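Local atomic coordinates of inactive dihydropteroate synthase 2 (Mycobacterium tuberculosis, PDB entry 2VP8), a protein that seems to lack dihydropteroate synthase activity, probably binding the pterin substrate only very weakly though it can apparently bind the inhibitor dapsone. Residues A70-V75 and G113-Q118; V155-G160 and A207-E212; L163-T168 and A199-A204. All blocks are in the same frame, centred on the assembly; numbering follows the deposited sequence.

Contact 1 of 3, residues A70-V75 and G113-Q118; sequences AVHRAV and GAYPDQ
Tyr-115 lays its ring against one side of the helix holding Val-71, His-72 and Val-75. It is the first residue beyond the end of helix 98-114, and its CB points at helix 65-76. CG sits anti to the carbonyl carbon (chi1 -65°), and from there the two ring edges part company. On one edge CD2 and CE2 run beside Val-75, whose CG1 comes 3.5 Å from Tyr-115 CE2. On the other, Tyr-115 CE1 is 3.8 Å from Val-71 CG1, an oblique approach, and lies near His-72 CD2. Between the edges, Val-75 CG2 stands over the Tyr-115 ring, 3.8 Å from the centroid and 10° off the normal, a CH-pi contact. At the tip, OH lies close to the plane of the His-72 imidazole, beside its CD2; the two rings meet rim to rim with planes at 60°, and Trp-110 meets the same histidine ring. Beyond the tip a water lies 2.6 Å from Tyr-115 OH and gives a hydrogen bond to His-72 O, also at 2.6 Å. A turn from Tyr-115 to Gln-118 leads into strand 119-123 and brings Gln-118 OE1 within 3.8 Å of Val-75 CG2. In this alpha/beta barrel, helix 65-76 is thus joined to the exit of helix 98-114 by an aromatic ring held by valine methyls, while its hydroxyl reaches the helix backbone through water, with no direct hydrogen bond across.

Contact 2 of 3, residues V155-G160 and A207-E212; sequences VAAEFG and AGVARE. With EDO (1,2-ethanediol), chain F.
Ala-157 and Val-209 bring a helix and a loop backbone together with CA atoms 4.4 Å apart, and no hydrogen bond joins the two segments. The touching groups here are a methyl and a carbonyl. Ala-157 CB points at the loop and meets the peptide group that follows Gly-208 CA, lying 3.3 Å from Gly-208 O and close to Gly-208 C, with Ala-207 O also 3.5 Å from the same methyl. The Gly-208 carbonyl oxygen further lies 3.4 Å from Ala-157 CA, a bent CA-H...O contact with 127° at the hydrogen. Gly-208 has a positive phi of 115°, backbone angles that by themselves call for glycine, and the side where it lacks a side chain faces Ala-157 CB. Each segment carries a Schellman motif, in which a glycine with positive phi ends a helix: Gly-160 closes helix 152-159, with its N bonded back to Ala-157 O, and Gly-208 closes helix 186-207. In this TIM-barrel-type fold the contact joins the last turn of helix 152-159 to the loop after helix 186-207, just where the chain turns toward strand 214-217. Deeper in, Val-209 turns CG2 anti to its own carbonyl carbon, and this branch carries the apolar part, 3.7 Å from Ala-156 CB and within looser range of Ala-157 CB. Lys-213 NZ, past the loop, donates a hydrogen bond to Gly-160 O. At the outer end Arg-211 presents the edge of its guanidinium to a 1,2-ethanediol, probably from the crystallisation liquor: NH1 to O2 is 2.8 Å, a weak, strongly bent bond at 116°.

Contact 3 of 3, residues L163-T168 and A199-A204; sequences LVCAHT and AAAERA
Strand 162-166, helix 186-207 and strand 214-217 make a beta-alpha-beta unit of the alpha/beta barrel, and Cys-165 meeting Ala-200, Ala-201 and Ala-204 is where its first strand packs against its helix. The local axes approach to 8.2 Å and run roughly antiparallel, at 149°, as expected when the chain returns along the outside of the barrel before entering the next parallel strand. Cys-165 carries most of the contact. Its CB lies 3.8 Å from Ala-200 CB, and with the sulphur anti to the carbonyl carbon (chi1 -63°) Cys-165 SG comes to lie beside three alanines spaced over one helical turn: 3.4 Å from Ala-200 O, 4.3 Å from Ala-204 CB and 4.5 Å from Ala-201 CB. Two residues earlier on the same face of the strand, Leu-163 extends CD2 to within 4.0 Å of Ala-204 CB, so that this methyl receives both strand side chains. The strand itself is held between neighbours: Leu-163 and Cys-165 make backbone hydrogen bonds to Lys-213 and strand 214-217, and Val-164 hydrogen-bonds to Ile-141 of strand 140-142. Ala-201 and Cys-165 both also touch Val-214, so the closing strand of the unit packs into the same interface. The side chain of His-220, probably a mark of family members without synthase activity, is about 10 Å from that of Cys-165. Chemically this is a buried layer of methyls and one sulphur, in which small alanine side chains allow the helix to sit close to the sheet.

Overall arrangement
All three contacts belong to a single pterin-binding, TIM-barrel-type domain. Contact 1 comes first in the chain and closes before the others open, packing helix 65-76 against the exit of helix 98-114 in the earlier part of the barrel; its centre is 24 Å from that of contact 2 and 27 Å from that of contact 3, across the chain's centre. Contacts 2 and 3, with centres 12 Å apart, are neighbours, contact 3 nested in the loop that contact 2 closes. They touch, with a probable hydrogen bond from Val-209 N to Ala-204 O and a long, weak ion pair between Arg-211 and Glu-202. Together they fasten helices 152-159 and 186-207 beside the adjoining parallel strands 162-166 and 214-217.

Contact 1 of 3, residues A70-V75 and G113-Q118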
loop_
_atom_site.group_PDB
_atom_site.type_symbol
_atom_site.label_atom_id
_atom_site.label_comp_id
_atom_site.label_asym_id
_atom_site.label_seq_id
_atom_site.Cartn_x
_atom_site.Cartn_y
_atom_site.Cartn_z
ATOM N N ALA B 70 -23.427 -3.178 13.448
ATOM C CA ALA B 70 -22.142 -2.550 13.114
ATOM C C ALA B 70 -21.035 -3.118 13.980
ATOM O O ALA B 70 -19.964 -3.470 13.476
ATOM C CB ALA B 70 -22.217 -1.045 13.276
ATOM N N VAL B 71 -21.308 -3.230 15.278
ATOM C CA VAL B 71 -20.354 -3.827 16.207
ATOM C C VAL B 71 -20.130 -5.291 15.849
ATOM O O VAL B 71 -18.988 -5.711 15.663
ATOM C CB VAL B 71 -20.793 -3.676 17.680
ATOM C CG1 VAL B 71 -19.870 -4.470 18.611
ATOM C CG2 VAL B 71 -20.807 -2.219 18.069
ATOM N N HIS B 72 -21.211 -6.055 15.723
ATOM C CA HIS B 72 -21.087 -7.479 15.441
ATOM C C HIS B 72 -20.231 -7.734 14.209
ATOM O O HIS B 72 -19.443 -8.679 14.189
ATOM C CB HIS B 72 -22.449 -8.138 15.251
ATOM C CG HIS B 72 -23.283 -8.185 16.489
ATOM N ND1 HIS B 72 -24.647 -7.990 16.469
ATOM C CD2 HIS B 72 -22.953 -8.406 17.782
ATOM C CE1 HIS B 72 -25.119 -8.089 17.698
ATOM N NE2 HIS B 72 -24.111 -8.342 18.513
ATOM N N ARG B 73 -20.391 -6.888 13.192
ATOM C CA ARG B 73 -19.666 -7.036 11.940
ATOM C C ARG B 73 -18.181 -6.728 12.141
ATOM O O ARG B 73 -17.317 -7.493 11.705
ATOM C CB ARG B 73 -20.274 -6.128 10.869
ATOM C CG ARG B 73 -20.403 -6.777 9.498
ATOM C CD ARG B 73 -20.850 -5.792 8.400
ATOM N NE ARG B 73 -22.145 -5.154 8.680
ATOM C CZ ARG B 73 -22.302 -3.872 9.031
ATOM N NH1 ARG B 73 -21.239 -3.067 9.152
ATOM N NH2 ARG B 73 -23.523 -3.386 9.265
ATOM N N ALA B 74 -17.887 -5.622 12.819
ATOM C CA ALA B 74 -16.504 -5.222 13.069
ATOM C C ALA B 74 -15.731 -6.276 13.862
ATOM O O ALA B 74 -14.578 -6.597 13.529
ATOM C CB ALA B 74 -16.453 -3.877 13.774
ATOM N N VAL B 75 -16.359 -6.813 14.903
ATOM C CA VAL B 75 -15.750 -7.888 15.675
ATOM C C VAL B 75 -15.491 -9.099 14.783
ATOM O O VAL B 75 -14.390 -9.654 14.787
ATOM C CB VAL B 75 -16.629 -8.299 16.873
ATOM C CG1 VAL B 75 -15.981 -9.418 17.656
ATOM C CG2 VAL B 75 -16.875 -7.110 17.779
ATOM N N GLY B 113 -21.271 -6.056 27.555
ATOM C CA GLY B 113 -22.064 -7.240 27.867
ATOM C C GLY B 113 -21.895 -8.320 26.820
ATOM O O GLY B 113 -21.712 -9.492 27.162
ATOM N N ALA B 114 -21.943 -7.914 25.549
ATOM C CA ALA B 114 -21.901 -8.834 24.410
ATOM C C ALA B 114 -20.491 -9.351 24.170
ATOM O O ALA B 114 -20.282 -10.525 23.870
ATOM C CB ALA B 114 -22.412 -8.141 23.168
ATOM N N TYR B 115 -19.523 -8.454 24.312
ATOM C CA TYR B 115 -18.141 -8.774 24.052
ATOM C C TYR B 115 -17.277 -8.381 25.237
ATOM O O TYR B 115 -16.696 -7.295 25.247
ATOM C CB TYR B 115 -17.689 -8.042 22.804
ATOM C CG TYR B 115 -18.395 -8.490 21.549
ATOM C CD1 TYR B 115 -19.399 -7.715 20.975
ATOM C CD2 TYR B 115 -18.050 -9.683 20.935
ATOM C CE1 TYR B 115 -20.037 -8.122 19.815
ATOM C CE2 TYR B 115 -18.679 -10.098 19.789
ATOM C CZ TYR B 115 -19.667 -9.318 19.229
ATOM O OH TYR B 115 -20.283 -9.765 18.089
ATOM N N PRO B 116 -17.183 -9.269 26.242
ATOM C CA PRO B 116 -16.489 -8.950 27.492
ATOM C C PRO B 116 -15.010 -8.635 27.296
ATOM O O PRO B 116 -14.460 -7.819 28.033
ATOM C CB PRO B 116 -16.650 -10.226 28.328
ATOM C CG PRO B 116 -17.778 -10.971 27.701
ATOM C CD PRO B 116 -17.721 -10.640 26.246
ATOM N N ASP B 117 -14.378 -9.264 26.309
ATOM C CA ASP B 117 -12.941 -9.120 26.097
ATOM C C ASP B 117 -12.591 -8.127 24.989
ATOM O O ASP B 117 -11.444 -8.069 24.525
ATOM C CB ASP B 117 -12.326 -10.487 25.806
ATOM C CG ASP B 117 -12.233 -11.348 27.040
ATOM O OD1 ASP B 117 -11.482 -10.967 27.965
ATOM O OD2 ASP B 117 -12.907 -12.400 27.093
ATOM N N GLN B 118 -13.580 -7.347 24.564
ATOM C CA GLN B 118 -13.382 -6.428 23.451
ATOM C C GLN B 118 -12.821 -5.128 23.969
ATOM O O GLN B 118 -13.289 -4.604 24.969
ATOM C CB GLN B 118 -14.696 -6.167 22.708
ATOM C CG GLN B 118 -14.569 -5.218 21.525
ATOM C CD GLN B 118 -13.637 -5.749 20.461
ATOM O OE1 GLN B 118 -13.826 -6.852 19.961
ATOM N NE2 GLN B 118 -12.621 -4.966 20.111
HETATM O O HOH W 1 -19.668 -10.733 15.743
#

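Contact 2 of 3, residues V155-G160 and A207-E212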
loop_
_atom_site.group_PDB
_atom_site.type_symbol
_atom_site.label_atom_id
_atom_site.label_comp_id
_atom_site.label_asym_id
_atom_site.label_seq_id
_atom_site.Cartn_x
_atom_site.Cartn_y
_atom_site.Cartn_z
ATOM N N VAL B 155 -9.071 12.148 33.895
ATOM C CA VAL B 155 -10.141 11.155 33.794
ATOM C C VAL B 155 -9.588 9.766 33.463
ATOM O O VAL B 155 -9.913 8.789 34.139
ATOM C CB VAL B 155 -11.208 11.567 32.750
ATOM C CG1 VAL B 155 -12.329 10.526 32.676
ATOM C CG2 VAL B 155 -11.775 12.938 33.068
ATOM N N ALA B 156 -8.750 9.690 32.431
ATOM C CA ALA B 156 -8.109 8.436 32.038
ATOM C C ALA B 156 -7.331 7.817 33.190
ATOM O O ALA B 156 -7.383 6.607 33.401
ATOM C CB ALA B 156 -7.191 8.661 30.847
ATOM N N ALA B 157 -6.621 8.666 33.932
ATOM C CA ALA B 157 -5.794 8.244 35.055
ATOM C C ALA B 157 -6.625 7.584 36.156
ATOM O O ALA B 157 -6.305 6.482 36.603
ATOM C CB ALA B 157 -5.022 9.435 35.606
ATOM N N GLU B 158 -7.692 8.262 36.574
ATOM C CA GLU B 158 -8.589 7.787 37.629
ATOM C C GLU B 158 -9.237 6.434 37.303
ATOM O O GLU B 158 -9.313 5.547 38.156
ATOM C CB GLU B 158 -9.662 8.848 37.904
ATOM C CG GLU B 158 -10.819 8.400 38.805
ATOM C CD GLU B 158 -11.792 9.534 39.121
ATOM O OE1 GLU B 158 -11.643 10.629 38.451
ATOM O OE2 GLU B 158 -12.703 9.333 40.040
ATOM N N PHE B 159 -9.689 6.277 36.062
ATOM C CA PHE B 159 -10.371 5.057 35.643
ATOM C C PHE B 159 -9.427 3.969 35.138
ATOM O O PHE B 159 -9.867 2.861 34.831
ATOM C CB PHE B 159 -11.429 5.379 34.589
ATOM C CG PHE B 159 -12.685 5.960 35.162
ATOM C CD1 PHE B 159 -12.852 7.336 35.244
ATOM C CD2 PHE B 159 -13.702 5.128 35.631
ATOM C CE1 PHE B 159 -14.017 7.879 35.782
ATOM C CE2 PHE B 159 -14.871 5.659 36.163
ATOM C CZ PHE B 159 -15.027 7.040 36.241
ATOM N N GLY B 160 -8.134 4.278 35.067
ATOM C CA GLY B 160 -7.161 3.336 34.532
ATOM C C GLY B 160 -7.437 3.063 33.065
ATOM O O GLY B 160 -7.315 1.933 32.593
ATOM N N ALA B 207 0.234 12.777 34.363
ATOM C CA ALA B 207 -1.084 12.937 35.002
ATOM C C ALA B 207 -1.557 11.636 35.690
ATOM O O ALA B 207 -2.480 11.655 36.531
ATOM C CB ALA B 207 -2.151 13.443 33.951
ATOM N N GLY B 208 -0.937 10.510 35.329
ATOM C CA GLY B 208 -1.269 9.214 35.942
ATOM C C GLY B 208 -1.887 8.214 34.976
ATOM O O GLY B 208 -2.534 7.247 35.392
ATOM N N VAL B 209 -1.708 8.456 33.682
ATOM C CA VAL B 209 -2.154 7.515 32.665
ATOM C C VAL B 209 -1.016 6.532 32.427
ATOM O O VAL B 209 0.123 6.944 32.212
ATOM C CB VAL B 209 -2.531 8.232 31.350
ATOM C CG1 VAL B 209 -3.021 7.233 30.310
ATOM C CG2 VAL B 209 -3.589 9.301 31.605
ATOM N N ALA B 210 -1.318 5.237 32.494
ATOM C CA ALA B 210 -0.307 4.205 32.282
ATOM C C ALA B 210 0.384 4.423 30.937
ATOM O O ALA B 210 -0.277 4.660 29.912
ATOM C CB ALA B 210 -0.935 2.824 32.351
ATOM N N ARG B 211 1.713 4.362 30.948
ATOM C CA ARG B 211 2.505 4.638 29.749
ATOM C C ARG B 211 2.068 3.791 28.547
ATOM O O ARG B 211 1.914 4.312 27.439
ATOM C CB ARG B 211 3.999 4.450 30.033
ATOM C CG ARG B 211 4.902 4.783 28.857
ATOM C CD ARG B 211 6.366 4.793 29.261
ATOM N NE ARG B 211 6.724 6.005 29.996
ATOM C CZ ARG B 211 7.283 7.084 29.452
ATOM N NH1 ARG B 211 7.568 7.124 28.155
ATOM N NH2 ARG B 211 7.564 8.129 30.216
ATOM N N GLU B 212 1.853 2.496 28.781
ATOM C CA GLU B 212 1.556 1.547 27.707
ATOM C C GLU B 212 0.167 1.721 27.099
ATOM O O GLU B 212 -0.092 1.239 25.996
ATOM C CB GLU B 212 1.769 0.094 28.162
ATOM C CG GLU B 212 0.894 -0.369 29.328
ATOM C CD GLU B 212 1.427 0.058 30.690
ATOM O OE1 GLU B 212 2.552 0.611 30.756
ATOM O OE2 GLU B 212 0.713 -0.165 31.695
HETATM C C1 EDO F . 7.892 4.171 25.837
HETATM O O1 EDO F . 6.555 4.080 25.318
HETATM C C2 EDO F . 8.626 5.365 25.228
HETATM O O2 EDO F . 7.838 6.554 25.382
#

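Contact 3 of 3, residues L163-T168 and A199-A204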
loop_
_atom_site.group_PDB
_atom_site.type_symbol
_atom_site.label_atom_id
_atom_site.label_comp_id
_atom_site.label_asym_id
_atom_site.label_seq_id
_atom_site.Cartn_x
_atom_site.Cartn_y
_atom_site.Cartn_z
ATOM N N LEU B 163 -5.383 6.645 26.700
ATOM C CA LEU B 163 -5.739 7.894 26.047
ATOM C C LEU B 163 -5.060 8.020 24.692
ATOM O O LEU B 163 -3.895 7.655 24.530
ATOM C CB LEU B 163 -5.382 9.091 26.941
ATOM C CG LEU B 163 -5.726 10.489 26.412
ATOM C CD1 LEU B 163 -7.233 10.729 26.398
ATOM C CD2 LEU B 163 -5.032 11.557 27.212
ATOM N N VAL B 164 -5.807 8.527 23.719
ATOM C CA VAL B 164 -5.242 8.864 22.425
ATOM C C VAL B 164 -4.827 10.331 22.455
ATOM O O VAL B 164 -5.647 11.219 22.708
ATOM C CB VAL B 164 -6.247 8.603 21.263
ATOM C CG1 VAL B 164 -5.704 9.126 19.930
ATOM C CG2 VAL B 164 -6.578 7.123 21.160
ATOM N N CYS B 165 -3.545 10.580 22.227
ATOM C CA CYS B 165 -3.055 11.943 22.097
ATOM C C CYS B 165 -2.989 12.294 20.626
ATOM O O CYS B 165 -2.128 11.799 19.894
ATOM C CB CYS B 165 -1.690 12.102 22.758
ATOM S SG CYS B 165 -1.744 11.815 24.531
ATOM N N ALA B 166 -3.918 13.136 20.195
ATOM C CA ALA B 166 -4.029 13.493 18.791
ATOM C C ALA B 166 -3.472 14.884 18.494
ATOM O O ALA B 166 -3.419 15.752 19.370
ATOM C CB ALA B 166 -5.475 13.383 18.332
ATOM N N HIS B 167 -3.049 15.072 17.249
ATOM C CA HIS B 167 -2.630 16.371 16.749
ATOM C C HIS B 167 -3.743 16.968 15.899
ATOM O O HIS B 167 -4.163 16.381 14.897
ATOM C CB HIS B 167 -1.344 16.245 15.934
ATOM C CG HIS B 167 -0.866 17.538 15.359
ATOM N ND1 HIS B 167 0.020 18.364 16.017
ATOM C CD2 HIS B 167 -1.154 18.154 14.187
ATOM C CE1 HIS B 167 0.258 19.431 15.276
ATOM N NE2 HIS B 167 -0.443 19.329 14.161
ATOM N N THR B 168 -4.209 18.142 16.316
ATOM C CA THR B 168 -5.302 18.854 15.657
ATOM C C THR B 168 -4.904 19.333 14.258
ATOM O O THR B 168 -5.004 18.587 13.285
ATOM C CB THR B 168 -5.780 20.055 16.523
ATOM O OG1 THR B 168 -7.088 20.471 16.106
ATOM C CG2 THR B 168 -4.793 21.240 16.447
ATOM N N ALA B 199 4.767 15.589 23.620
ATOM C CA ALA B 199 4.518 16.340 24.845
ATOM C C ALA B 199 3.139 15.992 25.403
ATOM O O ALA B 199 2.973 15.811 26.610
ATOM C CB ALA B 199 4.623 17.827 24.572
ATOM N N ALA B 200 2.159 15.897 24.511
ATOM C CA ALA B 200 0.810 15.468 24.866
ATOM C C ALA B 200 0.823 14.094 25.544
ATOM O O ALA B 200 0.137 13.887 26.545
ATOM C CB ALA B 200 -0.081 15.453 23.630
ATOM N N ALA B 201 1.617 13.175 24.999
ATOM C CA ALA B 201 1.815 11.849 25.581
ATOM C C ALA B 201 2.458 11.903 26.969
ATOM O O ALA B 201 1.991 11.243 27.898
ATOM C CB ALA B 201 2.634 10.979 24.647
ATOM N N GLU B 202 3.522 12.690 27.109
ATOM C CA GLU B 202 4.215 12.811 28.388
ATOM C C GLU B 202 3.338 13.483 29.445
ATOM O O GLU B 202 3.362 13.092 30.618
ATOM C CB GLU B 202 5.546 13.559 28.231
ATOM C CG GLU B 202 6.600 12.839 27.377
ATOM C CD GLU B 202 7.225 11.617 28.049
ATOM O OE1 GLU B 202 6.885 11.306 29.208
ATOM O OE2 GLU B 202 8.070 10.959 27.410
ATOM N N ARG B 203 2.565 14.484 29.021
ATOM C CA ARG B 203 1.649 15.196 29.915
ATOM C C ARG B 203 0.539 14.282 30.412
ATOM O O ARG B 203 0.062 14.433 31.536
ATOM C CB ARG B 203 1.059 16.434 29.233
ATOM C CG ARG B 203 1.849 17.718 29.486
ATOM C CD ARG B 203 1.893 18.616 28.248
ATOM N NE ARG B 203 0.561 18.898 27.708
ATOM C CZ ARG B 203 0.295 19.099 26.418
ATOM N NH1 ARG B 203 1.262 19.043 25.509
ATOM N NH2 ARG B 203 -0.950 19.347 26.034
ATOM N N ALA B 204 0.140 13.327 29.580
ATOM C CA ALA B 204 -0.823 12.320 30.001
ATOM C C ALA B 204 -0.204 11.356 31.010
ATOM O O ALA B 204 -0.801 11.088 32.066
ATOM C CB ALA B 204 -1.382 11.568 28.807
#